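Local coordinates for protein RMD9, mitochondrial (Saccharomyces cerevisiae S288C, PDB 7A9X) that binds a dodecamer motif in the 3'-UTRs of mitochondrial mRNAs and takes part in their processing or stability, at residues 279-291 with 303-317. Numbering follows the deposited sequence.
With nucleotides of chain B.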
loop_
_atom_site.group_PDB
_atom_site.type_symbol
_atom_site.label_atom_id
_atom_site.label_comp_id
_atom_site.label_asym_id
_atom_site.label_seq_id
_atom_site.Cartn_x
_atom_site.Cartn_y
_atom_site.Cartn_z
ATOM N N ASN A 279 -25.058 -8.486 4.688
ATOM C CA ASN A 279 -24.405 -7.534 3.791
ATOM C C ASN A 279 -24.308 -6.178 4.496
ATOM O O ASN A 279 -24.864 -5.177 4.037
ATOM C CB ASN A 279 -25.160 -7.431 2.466
ATOM C CG ASN A 279 -25.170 -8.739 1.701
ATOM O OD1 ASN A 279 -24.146 -9.414 1.591
ATOM N ND2 ASN A 279 -26.330 -9.109 1.171
ATOM N N TYR A 280 -23.584 -6.153 5.613
ATOM C CA TYR A 280 -23.428 -4.959 6.434
ATOM C C TYR A 280 -22.235 -4.103 6.031
ATOM O O TYR A 280 -22.025 -3.042 6.631
ATOM C CB TYR A 280 -23.289 -5.353 7.909
ATOM C CG TYR A 280 -21.978 -6.037 8.228
ATOM C CD1 TYR A 280 -21.780 -7.378 7.920
ATOM C CD2 TYR A 280 -20.934 -5.340 8.830
ATOM C CE1 TYR A 280 -20.585 -8.007 8.200
ATOM C CE2 TYR A 280 -19.735 -5.963 9.117
ATOM C CZ TYR A 280 -19.565 -7.296 8.798
ATOM O OH TYR A 280 -18.371 -7.921 9.081
ATOM N N GLY A 281 -21.453 -4.532 5.037
ATOM C CA GLY A 281 -20.218 -3.844 4.696
ATOM C C GLY A 281 -20.395 -2.392 4.300
ATOM O O GLY A 281 -19.437 -1.613 4.380
ATOM N N TYR A 282 -21.597 -2.009 3.866
ATOM C CA TYR A 282 -21.856 -0.612 3.536
ATOM C C TYR A 282 -21.688 0.288 4.754
ATOM O O TYR A 282 -21.253 1.438 4.622
ATOM C CB TYR A 282 -23.262 -0.469 2.954
ATOM C CG TYR A 282 -23.515 -1.310 1.723
ATOM C CD1 TYR A 282 -23.046 -0.911 0.478
ATOM C CD2 TYR A 282 -24.232 -2.497 1.801
ATOM C CE1 TYR A 282 -23.277 -1.670 -0.653
ATOM C CE2 TYR A 282 -24.474 -3.262 0.673
ATOM C CZ TYR A 282 -23.992 -2.841 -0.550
ATOM O OH TYR A 282 -24.224 -3.595 -1.677
ATOM N N LEU A 283 -22.021 -0.219 5.943
ATOM C CA LEU A 283 -21.826 0.549 7.166
ATOM C C LEU A 283 -20.354 0.673 7.527
ATOM O O LEU A 283 -19.965 1.632 8.202
ATOM C CB LEU A 283 -22.598 -0.096 8.318
ATOM C CG LEU A 283 -24.119 -0.060 8.192
ATOM C CD1 LEU A 283 -24.765 -0.931 9.251
ATOM C CD2 LEU A 283 -24.612 1.374 8.302
ATOM N N ILE A 284 -19.525 -0.278 7.093
ATOM C CA ILE A 284 -18.095 -0.196 7.376
ATOM C C ILE A 284 -17.454 0.913 6.552
ATOM O O ILE A 284 -16.697 1.738 7.076
ATOM C CB ILE A 284 -17.410 -1.546 7.111
ATOM C CG1 ILE A 284 -18.082 -2.669 7.896
ATOM C CG2 ILE A 284 -15.937 -1.476 7.483
ATOM C CD1 ILE A 284 -17.428 -4.006 7.660
ATOM N N GLU A 285 -17.740 0.940 5.246
ATOM C CA GLU A 285 -17.160 1.959 4.375
ATOM C C GLU A 285 -17.542 3.359 4.835
ATOM O O GLU A 285 -16.687 4.246 4.934
ATOM C CB GLU A 285 -17.605 1.744 2.927
ATOM C CG GLU A 285 -17.004 0.536 2.242
ATOM C CD GLU A 285 -17.062 0.652 0.733
ATOM O OE1 GLU A 285 -16.076 1.134 0.135
ATOM O OE2 GLU A 285 -18.101 0.279 0.147
ATOM N N THR A 286 -18.828 3.579 5.123
ATOM C CA THR A 286 -19.265 4.908 5.537
ATOM C C THR A 286 -18.669 5.289 6.885
ATOM O O THR A 286 -18.146 6.399 7.042
ATOM C CB THR A 286 -20.793 4.978 5.579
ATOM O OG1 THR A 286 -21.302 3.871 6.330
ATOM C CG2 THR A 286 -21.358 4.937 4.172
ATOM N N HIS A 287 -18.722 4.380 7.862
ATOM C CA HIS A 287 -18.135 4.654 9.171
ATOM C C HIS A 287 -16.669 5.047 9.039
ATOM O O HIS A 287 -16.237 6.071 9.582
ATOM C CB HIS A 287 -18.292 3.436 10.082
ATOM C CG HIS A 287 -17.938 3.693 11.515
ATOM N ND1 HIS A 287 -18.785 3.379 12.555
ATOM C CD2 HIS A 287 -16.825 4.217 12.082
ATOM C CE1 HIS A 287 -18.214 3.707 13.700
ATOM N NE2 HIS A 287 -17.025 4.218 13.441
ATOM N N LEU A 288 -15.888 4.248 8.305
ATOM C CA LEU A 288 -14.483 4.584 8.095
ATOM C C LEU A 288 -14.327 5.899 7.341
ATOM O O LEU A 288 -13.348 6.622 7.557
ATOM C CB LEU A 288 -13.774 3.457 7.345
ATOM C CG LEU A 288 -13.624 2.130 8.090
ATOM C CD1 LEU A 288 -12.958 1.091 7.201
ATOM C CD2 LEU A 288 -12.838 2.320 9.378
ATOM N N SER A 289 -15.275 6.228 6.460
ATOM C CA SER A 289 -15.213 7.504 5.757
ATOM C C SER A 289 -15.334 8.678 6.726
ATOM O O SER A 289 -14.665 9.703 6.552
ATOM C CB SER A 289 -16.301 7.567 4.686
ATOM O OG SER A 289 -16.184 8.749 3.913
ATOM N N PHE A 290 -16.174 8.544 7.760
ATOM C CA PHE A 290 -16.268 9.602 8.763
ATOM C C PHE A 290 -14.948 9.797 9.496
ATOM O O PHE A 290 -14.644 10.908 9.945
ATOM C CB PHE A 290 -17.376 9.295 9.774
ATOM C CG PHE A 290 -18.757 9.626 9.289
ATOM C CD1 PHE A 290 -19.197 10.942 9.246
ATOM C CD2 PHE A 290 -19.625 8.620 8.895
ATOM C CE1 PHE A 290 -20.474 11.248 8.806
ATOM C CE2 PHE A 290 -20.903 8.921 8.454
ATOM C CZ PHE A 290 -21.328 10.236 8.411
ATOM N N ILE A 291 -14.155 8.735 9.624
ATOM C CA ILE A 291 -12.906 8.817 10.370
ATOM C C ILE A 291 -11.805 9.430 9.516
ATOM O O ILE A 291 -11.102 10.348 9.951
ATOM C CB ILE A 291 -12.507 7.422 10.883
ATOM C CG1 ILE A 291 -13.573 6.888 11.839
ATOM C CG2 ILE A 291 -11.137 7.460 11.548
ATOM C CD1 ILE A 291 -13.273 5.503 12.357
ATOM N N PHE A 303 -16.292 8.941 15.777
ATOM C CA PHE A 303 -16.422 7.672 15.072
ATOM C C PHE A 303 -15.221 6.768 15.315
ATOM O O PHE A 303 -15.365 5.539 15.327
ATOM C CB PHE A 303 -16.612 7.919 13.576
ATOM C CG PHE A 303 -18.042 8.135 13.180
ATOM C CD1 PHE A 303 -18.636 9.381 13.320
ATOM C CD2 PHE A 303 -18.797 7.089 12.675
ATOM C CE1 PHE A 303 -19.955 9.579 12.959
ATOM C CE2 PHE A 303 -20.116 7.279 12.313
ATOM C CZ PHE A 303 -20.697 8.526 12.454
ATOM N N PHE A 304 -14.037 7.353 15.511
ATOM C CA PHE A 304 -12.863 6.552 15.843
ATOM C C PHE A 304 -13.017 5.898 17.211
ATOM O O PHE A 304 -12.638 4.735 17.395
ATOM C CB PHE A 304 -11.606 7.424 15.795
ATOM C CG PHE A 304 -10.364 6.731 16.284
ATOM C CD1 PHE A 304 -9.629 5.919 15.436
ATOM C CD2 PHE A 304 -9.924 6.905 17.589
ATOM C CE1 PHE A 304 -8.484 5.285 15.882
ATOM C CE2 PHE A 304 -8.781 6.275 18.041
ATOM C CZ PHE A 304 -8.059 5.463 17.186
ATOM N N ASP A 305 -13.572 6.630 18.180
ATOM C CA ASP A 305 -13.808 6.054 19.499
ATOM C C ASP A 305 -14.885 4.980 19.454
ATOM O O ASP A 305 -14.848 4.033 20.248
ATOM C CB ASP A 305 -14.196 7.149 20.494
ATOM C CG ASP A 305 -13.107 8.191 20.671
ATOM O OD1 ASP A 305 -11.914 7.835 20.563
ATOM O OD2 ASP A 305 -13.445 9.367 20.921
ATOM N N LYS A 306 -15.851 5.108 18.539
ATOM C CA LYS A 306 -16.890 4.095 18.407
ATOM C C LYS A 306 -16.321 2.740 18.009
ATOM O O LYS A 306 -16.911 1.708 18.347
ATOM C CB LYS A 306 -17.943 4.556 17.397
ATOM C CG LYS A 306 -18.759 5.745 17.879
ATOM C CD LYS A 306 -19.836 6.148 16.885
ATOM C CE LYS A 306 -20.723 7.240 17.468
ATOM N NZ LYS A 306 -21.834 7.614 16.552
ATOM N N ILE A 307 -15.187 2.718 17.309
ATOM C CA ILE A 307 -14.509 1.456 17.035
ATOM C C ILE A 307 -13.695 1.014 18.244
ATOM O O ILE A 307 -13.707 -0.164 18.617
ATOM C CB ILE A 307 -13.631 1.585 15.778
ATOM C CG1 ILE A 307 -14.480 1.998 14.575
ATOM C CG2 ILE A 307 -12.906 0.277 15.497
ATOM C CD1 ILE A 307 -13.700 2.078 13.283
ATOM N N ILE A 308 -12.981 1.951 18.875
ATOM C CA ILE A 308 -12.135 1.615 20.018
ATOM C C ILE A 308 -12.977 1.084 21.171
ATOM O O ILE A 308 -12.620 0.089 21.815
ATOM C CB ILE A 308 -11.301 2.838 20.443
ATOM C CG1 ILE A 308 -10.411 3.315 19.289
ATOM C CG2 ILE A 308 -10.471 2.521 21.680
ATOM C CD1 ILE A 308 -9.356 2.314 18.855
ATOM N N ASN A 309 -14.107 1.731 21.449
ATOM C CA ASN A 309 -14.980 1.330 22.545
ATOM C C ASN A 309 -15.970 0.239 22.157
ATOM O O ASN A 309 -16.784 -0.159 22.997
ATOM C CB ASN A 309 -15.743 2.544 23.084
ATOM C CG ASN A 309 -14.820 3.623 23.615
ATOM O OD1 ASN A 309 -13.708 3.339 24.059
ATOM N ND2 ASN A 309 -15.278 4.869 23.574
ATOM N N ASP A 310 -15.926 -0.244 20.913
ATOM C CA ASP A 310 -16.784 -1.339 20.455
ATOM C C ASP A 310 -18.263 -0.991 20.637
ATOM O O ASP A 310 -19.063 -1.792 21.127
ATOM C CB ASP A 310 -16.428 -2.645 21.171
ATOM C CG ASP A 310 -16.748 -3.873 20.346
ATOM O OD1 ASP A 310 -17.086 -3.719 19.155
ATOM O OD2 ASP A 310 -16.665 -4.995 20.891
ATOM N N GLU A 311 -18.623 0.228 20.230
ATOM C CA GLU A 311 -19.967 0.755 20.428
ATOM C C GLU A 311 -20.934 0.406 19.304
ATOM O O GLU A 311 -22.145 0.582 19.477
ATOM C CB GLU A 311 -19.921 2.281 20.573
ATOM C CG GLU A 311 -19.110 2.784 21.751
ATOM C CD GLU A 311 -19.102 4.296 21.832
ATOM O OE1 GLU A 311 -19.919 4.931 21.132
ATOM O OE2 GLU A 311 -18.278 4.850 22.591
ATOM N N MET A 312 -20.449 -0.069 18.183
ATOM C CA MET A 312 -21.400 -0.217 17.094
ATOM C C MET A 312 -22.011 -1.612 17.089
ATOM O O MET A 312 -21.372 -2.577 17.517
ATOM C CB MET A 312 -20.718 0.052 15.756
ATOM C CG MET A 312 -20.076 1.420 15.693
ATOM S SD MET A 312 -21.211 2.686 16.293
ATOM C CE MET A 312 -21.561 3.566 14.776
ATOM N N PRO A 313 -23.257 -1.743 16.622
ATOM C CA PRO A 313 -23.885 -3.069 16.546
ATOM C C PRO A 313 -23.339 -3.954 15.437
ATOM O O PRO A 313 -23.742 -5.119 15.347
ATOM C CB PRO A 313 -25.366 -2.738 16.307
ATOM C CG PRO A 313 -25.345 -1.405 15.643
ATOM C CD PRO A 313 -24.194 -0.664 16.260
ATOM N N TYR A 314 -22.441 -3.450 14.595
ATOM C CA TYR A 314 -21.835 -4.228 13.527
ATOM C C TYR A 314 -20.333 -4.330 13.750
ATOM O O TYR A 314 -19.723 -3.461 14.382
ATOM C CB TYR A 314 -22.112 -3.599 12.153
ATOM C CG TYR A 314 -21.808 -2.117 12.092
ATOM C CD1 TYR A 314 -20.528 -1.658 11.801
ATOM C CD2 TYR A 314 -22.801 -1.178 12.331
ATOM C CE1 TYR A 314 -20.249 -0.306 11.750
ATOM C CE2 TYR A 314 -22.531 0.175 12.282
ATOM C CZ TYR A 314 -21.256 0.605 11.991
ATOM O OH TYR A 314 -20.990 1.952 11.943
ATOM N N LYS A 315 -19.744 -5.401 13.225
ATOM C CA LYS A 315 -18.296 -5.538 13.241
ATOM C C LYS A 315 -17.662 -4.478 12.350
ATOM O O LYS A 315 -18.249 -4.034 11.360
ATOM C CB LYS A 315 -17.876 -6.926 12.761
ATOM C CG LYS A 315 -18.526 -8.073 13.503
ATOM C CD LYS A 315 -18.584 -9.297 12.612
ATOM C CE LYS A 315 -17.195 -9.792 12.245
ATOM N NZ LYS A 315 -16.617 -10.633 13.325
ATOM N N ILE A 316 -16.451 -4.069 12.710
ATOM C CA ILE A 316 -15.727 -3.089 11.914
ATOM C C ILE A 316 -14.241 -3.242 12.201
ATOM O O ILE A 316 -13.826 -3.401 13.353
ATOM C CB ILE A 316 -16.232 -1.653 12.191
ATOM C CG1 ILE A 316 -15.448 -0.642 11.352
ATOM C CG2 ILE A 316 -16.158 -1.332 13.679
ATOM C CD1 ILE A 316 -16.195 0.651 11.111
ATOM N N ILE A 317 -13.453 -3.214 11.145
ATOM C CA ILE A 317 -12.002 -3.239 11.250
ATOM C C ILE A 317 -11.508 -1.812 11.425
ATOM O O ILE A 317 -12.094 -0.858 10.902
ATOM C CB ILE A 317 -11.371 -3.905 10.010
ATOM C CG1 ILE A 317 -11.697 -3.098 8.749
ATOM C CG2 ILE A 317 -11.872 -5.333 9.867
ATOM C CD1 ILE A 317 -11.040 -3.623 7.490
ATOM P P A B 4 -21.137 -8.493 -3.298
ATOM O OP1 A B 4 -21.500 -8.012 -4.655
ATOM O OP2 A B 4 -19.951 -9.368 -3.123
ATOM O "O5'" A B 4 -20.915 -7.243 -2.334
ATOM C "C5'" A B 4 -21.903 -6.234 -2.185
ATOM C "C4'" A B 4 -21.866 -5.626 -0.804
ATOM O "O4'" A B 4 -22.393 -6.572 0.165
ATOM C "C3'" A B 4 -20.487 -5.272 -0.265
ATOM O "O3'" A B 4 -20.001 -4.033 -0.751
ATOM C "C2'" A B 4 -20.707 -5.295 1.242
ATOM O "O2'" A B 4 -21.352 -4.108 1.677
ATOM C "C1'" A B 4 -21.685 -6.462 1.382
ATOM N N9 A B 4 -20.969 -7.727 1.619
ATOM C C8 A B 4 -20.811 -8.780 0.752
ATOM N N7 A B 4 -20.102 -9.766 1.248
ATOM C C5 A B 4 -19.768 -9.329 2.524
ATOM C C6 A B 4 -19.024 -9.918 3.563
ATOM N N6 A B 4 -18.458 -11.124 3.478
ATOM N N1 A B 4 -18.880 -9.217 4.709
ATOM C C2 A B 4 -19.448 -8.007 4.798
ATOM N N3 A B 4 -20.170 -7.348 3.893
ATOM C C4 A B 4 -20.294 -8.073 2.766
ATOM P P U B 5 -18.453 -3.872 -1.155
ATOM O OP1 U B 5 -18.225 -2.479 -1.612
ATOM O OP2 U B 5 -18.086 -5.007 -2.036
ATOM O "O5'" U B 5 -17.671 -4.036 0.220
ATOM C "C5'" U B 5 -17.893 -3.136 1.294
ATOM C "C4'" U B 5 -17.134 -3.563 2.521
ATOM O "O4'" U B 5 -17.663 -4.827 3.006
ATOM C "C3'" U B 5 -15.657 -3.846 2.305
ATOM O "O3'" U B 5 -14.860 -2.678 2.273
ATOM C "C2'" U B 5 -15.329 -4.791 3.449
ATOM O "O2'" U B 5 -15.176 -4.080 4.665
ATOM C "C1'" U B 5 -16.613 -5.618 3.527
ATOM N N1 U B 5 -16.503 -6.857 2.725
ATOM C C2 U B 5 -15.849 -7.915 3.327
ATOM O O2 U B 5 -15.402 -7.852 4.460
ATOM N N3 U B 5 -15.748 -9.047 2.558
ATOM C C4 U B 5 -16.219 -9.219 1.272
ATOM O O4 U B 5 -16.048 -10.301 0.712
ATOM C C5 U B 5 -16.879 -8.077 0.715
ATOM C C6 U B 5 -16.993 -6.960 1.442
ATOM P P A B 3 -26.559 -6.076 -2.731
ATOM O OP1 A B 3 -25.923 -5.364 -1.591
ATOM O OP2 A B 3 -26.737 -5.379 -4.030
ATOM O "O5'" A B 3 -25.718 -7.398 -3.003
ATOM C "C5'" A B 3 -25.392 -8.288 -1.948
ATOM C "C4'" A B 3 -24.812 -9.570 -2.483
ATOM O "O4'" A B 3 -25.798 -10.240 -3.308
ATOM C "C3'" A B 3 -23.603 -9.416 -3.393
ATOM O "O3'" A B 3 -22.396 -9.263 -2.663
ATOM C "C2'" A B 3 -23.656 -10.683 -4.239
ATOM O "O2'" A B 3 -23.121 -11.789 -3.526
ATOM C "C1'" A B 3 -25.165 -10.889 -4.389
ATOM N N9 A B 3 -25.688 -10.320 -5.645
ATOM C C8 A B 3 -26.169 -9.051 -5.859
ATOM N N7 A B 3 -26.570 -8.838 -7.089
ATOM C C5 A B 3 -26.338 -10.049 -7.728
ATOM C C6 A B 3 -26.550 -10.479 -9.050
ATOM N N6 A B 3 -27.064 -9.704 -10.007
ATOM N N1 A B 3 -26.211 -11.750 -9.360
ATOM C C2 A B 3 -25.695 -12.529 -8.402
ATOM N N3 A B 3 -25.449 -12.241 -7.126
ATOM C C4 A B 3 -25.796 -10.971 -6.851
#
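The ND1 atom of H287 and the hydroxyl OH of Y314 lie 2.7 Å apart in a hydrogen bond that joins the first helix of what is assigned as the fourth pentatricopeptide repeat (PPR4) to the loop after its second helix. Across the imidazole, H287 NE2 donates to the carbonyl O of F303 at 2.8 Å, nearly straight at 167°, the oxygen close to the ring plane although the donor stands tilted from the carbonyl plane. With CG anti to the backbone N (chi1 -170°), the ring reaches out from helix 281-291 and both nitrogens find partners on the other segment. Its two faces are filled as well: the F303 ring points its edge, CD2 foremost, at the centre of one, and I316 CD1 packs over the other, 3.5 Å from H287 CG. The methyl CE of M312 and CB of K306 close in at the rim. Replacing this histidine by alanine is likely to leave the Y314 hydroxyl and the F303 carbonyl without their mates and a gap between the F303 ring and I316.

F303 in turn lies almost flat against F290 in an offset stack, centroids 4.3 Å apart and planes at 10°, while F268 of helix 261-270 meets F290 edge-to-face. The Y314 ring is sandwiched between L283 CB on one face and M312 CB on the other. Further along, I291 CD1 touches I307 CD1 at 3.6 Å, an apolar contact between the two helices.

The start of helix 281-291 faces the RNA of chain B: O2' of A4 sits over the centre of one face of the Y282 ring, and G281 CA comes within 3.2 Å of O4' of U5. Y280 lies between the A4 base and the loop at K315, its CE1 meeting C2 of A4 obliquely, and the carbonyl O of K315 sits at the ring's edge, near its plane, 3.3 Å from Y280 CE2.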